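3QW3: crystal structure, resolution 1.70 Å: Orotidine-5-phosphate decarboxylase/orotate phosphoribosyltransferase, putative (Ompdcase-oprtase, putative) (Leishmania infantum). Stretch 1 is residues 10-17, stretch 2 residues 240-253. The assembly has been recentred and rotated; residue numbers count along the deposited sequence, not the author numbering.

Stretch 1 (10-17) RAKRSLLC
Stretch 2 (240-253) AAKELCEEINAIRF

Where a backbone leaves a helix it exposes carbonyl oxygens that the local backbone need no longer satisfy, and a helix distant in sequence can supply the missing donors from its side chains. The two ends of the orotidine-5-phosphate decarboxylase/orotate phosphoribosyltransferase chain illustrate this. Residues 240-253 are helical throughout (phi near -60°, psi near -40°), with i to i+4 hydrogen bonds from Leu 244 N to Ala 240 O through Phe 253 N to Asn 249 O. Residues 10-17 start in a helix, turn through Arg 13 (-114/-31), extend at Ser 14 (-160/150), bend at Leu 15 (-116/14) and enter a strand at Leu 16 (-83/123). The register is set by Ser 14 and Cys 245, whose CA atoms lie 5.7 Å apart, and 455 Å² is buried over both sides.

Along the helix, Ala 241 comes first: Ala 241 CB lies 4.0 Å from Leu 16 CD2, and Ala 241 O is 3.7 Å from the same methyl. Lys 242 (t, t, t, m) points away; Lys 242 NZ forms a salt bridge with Glu 246 OE2 at 2.6 Å. Leu 244 (m, t) points toward stretch 1, with Leu 244 CD1 4.3 Å from CD1 of Leu 16 (t, p).

Cys 245, in t, places its SG 3.3 Å from Arg 13 O and 3.4 Å from Ser 14 OG. Ser 14 OG (chi1 t) accepts a hydrogen bond from Leu 16 N at 3.0 Å, closing a short link across Leu 15. Ile 248 (m, t) points toward stretch 1 and sets CG2 4.0 Å from CB of Leu 15 (m, t).

Asn 249 (chi1 -73°, chi2 -15°) starts sideways, but its amide reaches across: Asn 249 ND2 donates to Arg 13 O at 2.8 Å and 167°, nearly straight. Asn 249 OD1 accepts from a water O at 2.8 Å; this water also donates to Cys 245 O (2.9 Å) and accepts from Leu 15 N (2.9 Å), joining the loop backbone to the helix.

Arg 252 (m, t, p, chi4 -169°) points toward stretch 1. Arg 252 NH1 and NH2 both donate to Ala 11 O, at 3.0 and 3.1 Å, so the carbonyl sits at the edge of the guanidinium, near its plane. Leu 15 CD1 lies over one face, 3.5 Å from Arg 252 NE. Arg 252 NH1 also donates to Asn 249 OD1 at 3.0 Å, coupling the two side chains that serve two backbone carbonyls of stretch 1, Arg 13 O and Ala 11 O.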

# COMPACT_ATOMS: atom_id res chain seq x y z
N ARG A 10 12.36 22.06 12.70
CA ARG A 10 13.26 21.98 11.56
C ARG A 10 12.91 22.99 10.47
O ARG A 10 13.81 23.50 9.81
CB ARG A 10 13.30 20.56 10.95
CG ARG A 10 13.78 19.46 11.90
CD ARG A 10 15.20 19.69 12.42
NE ARG A 10 16.21 19.61 11.36
CZ ARG A 10 17.52 19.76 11.56
NH1 ARG A 10 17.97 20.00 12.79
NH2 ARG A 10 18.37 19.66 10.54
N ALA A 11 11.62 23.29 10.31
CA ALA A 11 11.15 24.21 9.26
C ALA A 11 11.66 25.63 9.46
O ALA A 11 11.68 26.42 8.52
CB ALA A 11 9.63 24.19 9.15
N LYS A 12 12.10 25.93 10.68
CA LYS A 12 12.76 27.21 10.95
C LYS A 12 14.05 27.33 10.14
O LYS A 12 14.50 28.43 9.85
CB LYS A 12 13.06 27.33 12.44
CG LYS A 12 11.83 27.35 13.33
CD LYS A 12 12.24 27.18 14.79
CE LYS A 12 11.10 27.47 15.74
NZ LYS A 12 11.54 27.20 17.14
N ARG A 13 14.62 26.18 9.77
CA ARG A 13 15.89 26.13 9.06
C ARG A 13 15.79 25.59 7.63
O ARG A 13 16.57 25.97 6.76
CB ARG A 13 16.91 25.30 9.84
CG ARG A 13 17.35 25.95 11.15
CD ARG A 13 18.13 24.97 12.01
N SER A 14 14.84 24.68 7.40
CA SER A 14 14.82 23.92 6.14
C SER A 14 13.46 23.31 5.84
O SER A 14 12.73 22.95 6.75
CB SER A 14 15.84 22.79 6.22
OG SER A 14 15.87 22.06 5.01
N LEU A 15 13.16 23.16 4.55
CA LEU A 15 12.00 22.36 4.10
C LEU A 15 12.44 21.15 3.28
O LEU A 15 11.62 20.51 2.60
CB LEU A 15 11.03 23.21 3.29
CG LEU A 15 10.38 24.41 3.99
CD1 LEU A 15 9.40 25.10 3.04
CD2 LEU A 15 9.66 23.99 5.28
N LEU A 16 13.74 20.84 3.34
CA LEU A 16 14.30 19.75 2.54
C LEU A 16 14.11 18.39 3.20
O LEU A 16 14.54 18.18 4.34
CB LEU A 16 15.78 20.01 2.26
CG LEU A 16 16.53 18.96 1.44
CD1 LEU A 16 15.97 18.88 0.02
CD2 LEU A 16 18.02 19.29 1.41
N CYS A 17 13.47 17.47 2.49
CA CYS A 17 13.35 16.08 2.92
C CYS A 17 14.34 15.25 2.11
O CYS A 17 14.33 15.30 0.88
CB CYS A 17 11.93 15.57 2.69
SG CYS A 17 11.67 13.85 3.19
N ALA A 240 25.27 19.95 -2.12
CA ALA A 240 23.98 19.87 -2.80
C ALA A 240 22.82 20.16 -1.85
O ALA A 240 21.90 20.89 -2.21
CB ALA A 240 23.81 18.49 -3.44
N ALA A 241 22.88 19.59 -0.66
CA ALA A 241 21.81 19.77 0.32
C ALA A 241 21.81 21.21 0.82
O ALA A 241 20.75 21.82 0.96
CB ALA A 241 21.96 18.79 1.48
N LYS A 242 23.00 21.75 1.07
CA LYS A 242 23.13 23.15 1.47
C LYS A 242 22.50 24.06 0.43
O LYS A 242 21.68 24.92 0.77
CB LYS A 242 24.61 23.50 1.70
CG LYS A 242 24.84 24.93 2.20
CD LYS A 242 26.33 25.17 2.49
CE LYS A 242 26.56 26.51 3.21
NZ LYS A 242 26.29 27.69 2.34
N GLU A 243 22.86 23.87 -0.84
CA GLU A 243 22.34 24.70 -1.93
C GLU A 243 20.82 24.61 -2.08
O GLU A 243 20.15 25.63 -2.22
CB GLU A 243 23.05 24.37 -3.25
CG GLU A 243 22.49 25.12 -4.47
CD GLU A 243 23.35 24.96 -5.71
OE1 GLU A 243 22.83 25.16 -6.84
OE2 GLU A 243 24.55 24.63 -5.58
N LEU A 244 20.29 23.38 -2.05
CA LEU A 244 18.85 23.17 -2.17
C LEU A 244 18.09 23.80 -1.01
O LEU A 244 17.08 24.47 -1.22
CB LEU A 244 18.52 21.68 -2.24
CG LEU A 244 18.77 20.91 -3.54
CD1 LEU A 244 18.72 19.42 -3.25
CD2 LEU A 244 17.77 21.28 -4.63
N CYS A 245 18.59 23.58 0.21
CA CYS A 245 18.00 24.20 1.40
C CYS A 245 17.95 25.72 1.28
O CYS A 245 16.92 26.35 1.53
CB CYS A 245 18.78 23.79 2.65
SG CYS A 245 18.14 24.52 4.19
N GLU A 246 19.08 26.31 0.87
CA GLU A 246 19.18 27.77 0.76
C GLU A 246 18.31 28.35 -0.35
O GLU A 246 17.72 29.42 -0.18
CB GLU A 246 20.64 28.19 0.58
CG GLU A 246 21.49 27.94 1.82
CD GLU A 246 22.97 28.15 1.59
OE1 GLU A 246 23.39 28.45 0.45
OE2 GLU A 246 23.72 28.02 2.57
N GLU A 247 18.23 27.64 -1.47
CA GLU A 247 17.39 28.06 -2.59
C GLU A 247 15.92 28.06 -2.18
O GLU A 247 15.19 28.99 -2.52
CB GLU A 247 17.60 27.15 -3.81
CG GLU A 247 16.95 27.67 -5.09
CD GLU A 247 17.39 29.09 -5.46
OE1 GLU A 247 18.60 29.40 -5.36
OE2 GLU A 247 16.51 29.89 -5.84
N ILE A 248 15.50 27.02 -1.47
CA ILE A 248 14.12 26.96 -0.96
C ILE A 248 13.85 28.15 -0.04
O ILE A 248 12.86 28.85 -0.23
CB ILE A 248 13.84 25.64 -0.21
CG1 ILE A 248 13.80 24.47 -1.19
CG2 ILE A 248 12.51 25.71 0.57
CD1 ILE A 248 13.93 23.11 -0.54
N ASN A 249 14.74 28.38 0.92
CA ASN A 249 14.57 29.47 1.88
C ASN A 249 14.57 30.85 1.22
O ASN A 249 13.81 31.72 1.64
CB ASN A 249 15.64 29.42 2.97
CG ASN A 249 15.40 28.29 3.97
OD1 ASN A 249 14.31 27.71 4.04
ND2 ASN A 249 16.42 28.00 4.77
N ALA A 250 15.41 31.06 0.21
CA ALA A 250 15.44 32.33 -0.51
C ALA A 250 14.08 32.64 -1.14
O ALA A 250 13.62 33.79 -1.12
CB ALA A 250 16.55 32.33 -1.57
N ILE A 251 13.42 31.61 -1.67
CA ILE A 251 12.07 31.75 -2.22
C ILE A 251 11.05 32.05 -1.11
O ILE A 251 10.21 32.94 -1.26
CB ILE A 251 11.68 30.51 -3.08
CG1 ILE A 251 12.57 30.43 -4.33
CG2 ILE A 251 10.20 30.56 -3.50
CD1 ILE A 251 12.62 29.05 -5.00
N ARG A 252 11.15 31.33 0.01
CA ARG A 252 10.28 31.58 1.16
C ARG A 252 10.42 33.02 1.68
O ARG A 252 9.41 33.65 2.00
CB ARG A 252 10.60 30.60 2.31
CG ARG A 252 10.40 29.11 2.02
CD ARG A 252 11.03 28.26 3.12
NE ARG A 252 10.23 28.29 4.35
CZ ARG A 252 10.62 27.82 5.53
NH1 ARG A 252 11.83 27.29 5.70
NH2 ARG A 252 9.79 27.89 6.56
N PHE A 253 11.65 33.51 1.76
CA PHE A 253 11.94 34.85 2.31
C PHE A 253 11.38 35.97 1.43
O PHE A 253 10.96 37.02 1.93
CB PHE A 253 13.45 35.09 2.45
CG PHE A 253 14.10 34.38 3.62
CD1 PHE A 253 13.48 34.32 4.87
CD2 PHE A 253 15.36 33.82 3.47
CE1 PHE A 253 14.11 33.70 5.94
CE2 PHE A 253 16.00 33.18 4.54
CZ PHE A 253 15.37 33.12 5.78
O HOH W 1 14.73 25.10 3.04